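Local coordinates for protein Ceg4 (Legionella pneumophila subsp. pneumophila, PDB 6AOK) that acts as a HAD-like phosphotyrosine phosphatase, a Legionella effector whose magnesium-binding domain is included here and which attenuates eukaryotic MAPK signalling, at residues Y52-M57 with T112-Y118; E68-Y74 with K124-F128. All blocks are in the same frame, centred on the assembly; numbering follows the deposited sequence.

Contact 1 (Y52-M57 with T112-Y118); sequences YKNTPM and TKNRAEY
The backbone oxygen T55 O is held by two nitrogens of one guanidinium, R115 NH1 at 2.7 Å and R115 NH2 at 2.9 Å. Both bonds keep to the guanidinium plane, but NH1 also lies in the T55 carbonyl plane whereas NH2 stands above it. This joins the loop before helix 60-71 to the turn that follows strand 106-111 of the HAD-like alpha/beta core, with R115 as N-cap of helix 116-125. NH1 bonds Y52 O as well, at 2.9 Å, so the 52-55 backbone wraps the end of the arginine. On its other edge NE bonds OE1 and NH2 bonds OE2 of E117 in a side-on salt bridge within the segment; the N-H bonds are nearly straight (178° and 173°), yet they reach the carboxylate from above its plane. With every N-H edge occupied, rotation of the group is fixed. Selenomethionine M57 has its CE over one guanidinium face, 3.9 Å from R115 NE, while K53 O lies over the opposite face. Further along, Y52 OH donates to K113 O at 2.6 Å. K53, bent at chi2 (95°), turns back so that NZ reaches N114 O at 2.9 Å, adds a weak bond to K113 O, and also bonds the backbone O of E140. N114 ND2 bonds OD2 of the magnesium ligand D20, a second-shell link that probably helps position that aspartate. One water links the two segments, accepting from M57 N at 2.9 Å and donating to E117 OE2 at 2.7 Å.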
# COMPACT_ATOMS: atom_id res chain seq x y z
N TYR A 52 -7.76 7.23 -16.26
CA TYR A 52 -7.46 7.43 -14.84
C TYR A 52 -5.99 7.26 -14.56
O TYR A 52 -5.46 7.82 -13.58
CB TYR A 52 -8.26 6.48 -13.93
CG TYR A 52 -7.64 5.10 -13.84
CD1 TYR A 52 -7.98 4.12 -14.77
CD2 TYR A 52 -6.69 4.80 -12.88
CE1 TYR A 52 -7.40 2.86 -14.74
CE2 TYR A 52 -6.08 3.54 -12.84
CZ TYR A 52 -6.45 2.58 -13.77
OH TYR A 52 -5.84 1.31 -13.71
N LYS A 53 -5.29 6.55 -15.42
CA LYS A 53 -3.96 6.08 -15.07
C LYS A 53 -2.91 7.04 -15.58
O LYS A 53 -1.90 7.26 -14.91
CB LYS A 53 -3.76 4.67 -15.64
CG LYS A 53 -2.35 4.03 -15.45
CD LYS A 53 -2.30 3.15 -14.22
CE LYS A 53 -0.88 2.50 -14.10
NZ LYS A 53 -1.02 1.54 -13.06
N ASN A 54 -3.13 7.65 -16.73
CA ASN A 54 -2.08 8.39 -17.42
C ASN A 54 -2.35 9.88 -17.53
O ASN A 54 -1.41 10.62 -17.83
CB ASN A 54 -1.87 7.83 -18.83
CG ASN A 54 -1.45 6.38 -18.79
OD1 ASN A 54 -0.48 6.02 -18.10
ND2 ASN A 54 -2.21 5.52 -19.48
N THR A 55 -3.56 10.34 -17.28
CA THR A 55 -3.80 11.78 -17.30
C THR A 55 -3.01 12.44 -16.16
O THR A 55 -3.06 11.95 -15.02
CB THR A 55 -5.29 12.06 -17.13
OG1 THR A 55 -6.03 11.40 -18.18
CG2 THR A 55 -5.57 13.60 -17.20
N PRO A 56 -2.28 13.54 -16.41
CA PRO A 56 -1.49 14.14 -15.33
C PRO A 56 -2.38 14.55 -14.16
O PRO A 56 -3.52 15.00 -14.32
CB PRO A 56 -0.82 15.35 -16.00
CG PRO A 56 -0.66 14.91 -17.48
CD PRO A 56 -1.99 14.17 -17.72
N MSE A 57 -1.88 14.31 -12.96
CA MSE A 57 -2.66 14.60 -11.76
C MSE A 57 -2.41 16.03 -11.33
O MSE A 57 -1.36 16.61 -11.63
CB MSE A 57 -2.29 13.62 -10.63
CG MSE A 57 -3.22 13.69 -9.44
SE MSE A 57 -3.32 12.00 -8.44
CE MSE A 57 -4.41 10.92 -9.59
N THR A 112 0.10 -2.34 -7.67
CA THR A 112 -1.20 -1.74 -7.86
C THR A 112 -1.47 -1.49 -9.35
O THR A 112 -0.55 -1.35 -10.14
CB THR A 112 -1.23 -0.41 -7.06
OG1 THR A 112 -2.53 0.10 -7.09
CG2 THR A 112 -0.26 0.63 -7.65
N LYS A 113 -2.72 -1.40 -9.71
CA LYS A 113 -3.07 -0.84 -11.01
C LYS A 113 -3.53 0.61 -10.88
O LYS A 113 -3.98 1.22 -11.88
CB LYS A 113 -4.17 -1.66 -11.70
CG LYS A 113 -3.75 -3.10 -12.02
CD LYS A 113 -4.96 -4.02 -12.30
CE LYS A 113 -4.43 -5.45 -12.04
NZ LYS A 113 -5.42 -6.50 -12.24
N ASN A 114 -3.47 1.16 -9.66
CA ASN A 114 -3.63 2.60 -9.42
C ASN A 114 -2.30 3.30 -9.71
O ASN A 114 -1.44 2.76 -10.42
CB ASN A 114 -4.12 2.86 -7.99
CG ASN A 114 -4.95 4.13 -7.85
OD1 ASN A 114 -4.54 5.20 -8.33
ND2 ASN A 114 -6.11 4.03 -7.16
N ARG A 115 -2.10 4.50 -9.17
CA ARG A 115 -0.92 5.23 -9.58
C ARG A 115 -0.28 5.83 -8.35
O ARG A 115 -0.97 6.17 -7.39
CB ARG A 115 -1.24 6.33 -10.61
CG ARG A 115 -2.36 7.25 -10.14
CD ARG A 115 -2.89 8.00 -11.32
NE ARG A 115 -1.92 8.97 -11.83
CZ ARG A 115 -2.17 9.80 -12.83
NH1 ARG A 115 -3.36 9.78 -13.47
NH2 ARG A 115 -1.22 10.67 -13.21
N ALA A 116 1.05 5.93 -8.38
CA ALA A 116 1.81 6.47 -7.24
C ALA A 116 1.31 7.85 -6.81
O ALA A 116 1.28 8.14 -5.60
CB ALA A 116 3.30 6.54 -7.61
N GLU A 117 0.93 8.73 -7.74
CA GLU A 117 0.58 10.08 -7.27
C GLU A 117 -0.65 10.01 -6.37
O GLU A 117 -0.74 10.74 -5.37
CB GLU A 117 0.32 11.06 -8.42
CG GLU A 117 1.44 11.19 -9.37
CD GLU A 117 1.22 10.32 -10.63
OE1 GLU A 117 0.96 9.08 -10.53
OE2 GLU A 117 1.32 10.89 -11.71
N TYR A 118 -1.56 9.10 -6.68
CA TYR A 118 -2.80 9.02 -5.92
C TYR A 118 -2.55 8.40 -4.56
O TYR A 118 -3.04 8.89 -3.53
CB TYR A 118 -3.81 8.16 -6.69
CG TYR A 118 -5.07 8.01 -5.88
CD1 TYR A 118 -5.43 6.79 -5.30
CD2 TYR A 118 -5.90 9.13 -5.69
CE1 TYR A 118 -6.64 6.69 -4.53
CE2 TYR A 118 -7.08 9.03 -4.94
CZ TYR A 118 -7.44 7.81 -4.37
OH TYR A 118 -8.63 7.68 -3.69
O HOH W 1 0.89 13.38 -12.73

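Contact 2 (E68-Y74 with K124-F128); sequences EAKYGKY and KYQGF
Y74 lies with one ring face over the backbone of Q126, whose CA is 4.0 Å from the ring centroid and 24° off the normal, a CH-pi contact. The Y74 ring in turn directs its edge at the face of Y125 in an offset edge-to-face pair, centroids 5.5 Å apart and planes at 61°. Y74 CB sits over that same Y125 ring, 4.1 Å from its centroid. With CG of Y74 anti to the backbone N (chi1 -162°), the ring extends along Q126 until OH accepts a weak bond from Q126 NE2 at 3.2 Å; the other end of this amide, OE1, is bound by M89 N. Two helix ends meet here: helix 60-71, between strands 13-17 and 106-111, gives way to G72, while helix 116-125 of the HAD-like core finishes in a Schellman motif with G127, at positive phi, as its C-prime residue. Y125 reaches across from the second to the first. Its hydroxyl donates to G72 O, a very short bond of 2.5 Å with the acceptor in the plane of the ring, and E68 CG touches the ring edge, 3.9 Å from Y125 CE1. Beyond, Y74 packs on V94 of helix 91-100.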
# COMPACT_ATOMS: atom_id res chain seq x y z
N GLU A 68 -9.25 17.46 1.72
CA GLU A 68 -9.79 18.19 2.87
C GLU A 68 -11.19 18.76 2.58
O GLU A 68 -12.01 18.89 3.49
CB GLU A 68 -8.83 19.32 3.30
CG GLU A 68 -7.52 18.80 3.90
CD GLU A 68 -6.56 19.91 4.29
OE1 GLU A 68 -6.87 21.09 4.01
OE2 GLU A 68 -5.49 19.61 4.88
N ALA A 69 -11.45 19.17 1.35
CA ALA A 69 -12.80 19.67 1.02
C ALA A 69 -13.84 18.55 1.15
O ALA A 69 -14.97 18.79 1.61
CB ALA A 69 -12.84 20.22 -0.41
N LYS A 70 -13.45 17.34 0.80
CA LYS A 70 -14.36 16.20 0.84
C LYS A 70 -14.54 15.68 2.26
O LYS A 70 -15.68 15.45 2.69
CB LYS A 70 -13.85 15.10 -0.08
CG LYS A 70 -14.83 13.93 -0.15
CD LYS A 70 -14.45 12.98 -1.21
CE LYS A 70 -15.37 11.74 -1.27
NZ LYS A 70 -16.82 12.05 -1.47
N TYR A 71 -13.45 15.52 3.01
CA TYR A 71 -13.47 14.80 4.28
C TYR A 71 -13.20 15.69 5.49
O TYR A 71 -13.28 15.19 6.62
CB TYR A 71 -12.44 13.67 4.27
CG TYR A 71 -12.68 12.58 3.24
CD1 TYR A 71 -11.81 12.40 2.17
CD2 TYR A 71 -13.75 11.72 3.36
CE1 TYR A 71 -12.02 11.45 1.27
CE2 TYR A 71 -13.97 10.73 2.43
CZ TYR A 71 -13.10 10.60 1.39
OH TYR A 71 -13.29 9.62 0.43
N GLY A 72 -12.90 16.98 5.29
CA GLY A 72 -12.44 17.79 6.37
C GLY A 72 -11.00 17.43 6.70
O GLY A 72 -10.38 16.59 6.04
N LYS A 73 -10.49 18.08 7.75
CA LYS A 73 -9.11 17.88 8.17
C LYS A 73 -8.96 16.52 8.81
O LYS A 73 -9.82 16.07 9.56
CB LYS A 73 -8.67 18.95 9.17
CG LYS A 73 -7.91 20.14 8.58
CD LYS A 73 -8.85 21.05 7.84
CE LYS A 73 -8.19 21.72 6.64
NZ LYS A 73 -9.10 22.69 5.89
N TYR A 74 -7.85 15.85 8.51
CA TYR A 74 -7.60 14.56 9.14
C TYR A 74 -6.95 14.74 10.50
O TYR A 74 -5.85 14.27 10.77
CB TYR A 74 -6.75 13.68 8.26
CG TYR A 74 -6.82 12.23 8.65
CD1 TYR A 74 -7.91 11.45 8.28
CD2 TYR A 74 -5.79 11.63 9.35
CE1 TYR A 74 -7.98 10.15 8.63
CE2 TYR A 74 -5.85 10.31 9.68
CZ TYR A 74 -6.94 9.57 9.32
OH TYR A 74 -7.01 8.23 9.65
N LYS A 124 -0.51 11.04 2.42
CA LYS A 124 -0.26 12.41 2.88
C LYS A 124 -1.47 12.98 3.58
O LYS A 124 -1.36 13.62 4.63
CB LYS A 124 0.11 13.30 1.68
CG LYS A 124 0.38 14.81 1.94
CD LYS A 124 1.49 15.00 2.93
CE LYS A 124 2.75 14.20 2.58
NZ LYS A 124 3.73 14.22 3.74
N TYR A 125 -2.65 12.79 2.99
CA TYR A 125 -3.86 13.31 3.62
C TYR A 125 -4.01 12.69 5.00
O TYR A 125 -4.48 13.36 5.96
CB TYR A 125 -5.08 12.99 2.76
CG TYR A 125 -6.35 13.30 3.51
CD1 TYR A 125 -6.66 14.62 3.86
CD2 TYR A 125 -7.22 12.30 3.88
CE1 TYR A 125 -7.80 14.93 4.58
CE2 TYR A 125 -8.36 12.59 4.60
CZ TYR A 125 -8.64 13.89 4.96
OH TYR A 125 -9.78 14.20 5.72
N GLN A 126 -3.63 11.41 5.14
CA GLN A 126 -3.87 10.71 6.39
C GLN A 126 -2.70 10.79 7.37
O GLN A 126 -2.64 10.03 8.33
CB GLN A 126 -4.30 9.25 6.12
CG GLN A 126 -5.70 9.22 5.38
CD GLN A 126 -6.31 7.85 5.37
OE1 GLN A 126 -6.27 7.14 4.36
NE2 GLN A 126 -6.87 7.46 6.51
N GLY A 127 -1.85 11.78 7.21
CA GLY A 127 -0.97 12.17 8.29
C GLY A 127 0.42 11.62 8.15
O GLY A 127 1.19 11.70 9.11
N PHE A 128 0.75 11.01 7.02
CA PHE A 128 2.09 10.49 6.83
C PHE A 128 3.07 11.57 6.37
O PHE A 128 2.75 12.41 5.55
CB PHE A 128 2.02 9.33 5.83
CG PHE A 128 1.47 8.10 6.45
CD1 PHE A 128 0.11 7.92 6.56
CD2 PHE A 128 2.32 7.16 7.02
CE1 PHE A 128 -0.42 6.76 7.14
CE2 PHE A 128 1.81 6.00 7.62
CZ PHE A 128 0.44 5.80 7.67

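Helix 116-125 is the element common to both: contact 1 involves its N-terminal end and contact 2 its C-terminal end. Their centres lie 19 Å apart and their nearest atoms about 7 Å, without touching. Along the chain the segments alternate, 52-57, 68-74, 112-118 and 124-128, so the region around helix 60-71 is tied at two places to one helix that follows strand 106-111 of the parallel sheet. Contact 1 lies next to the magnesium site formed by D18, D20 and D167, whereas contact 2 is farther away, Q126 being about 10 Å from D20 between side chains. Helix 60-71 lies where many HAD phosphatases insert a cap, and both contacts probably help hold it on the core.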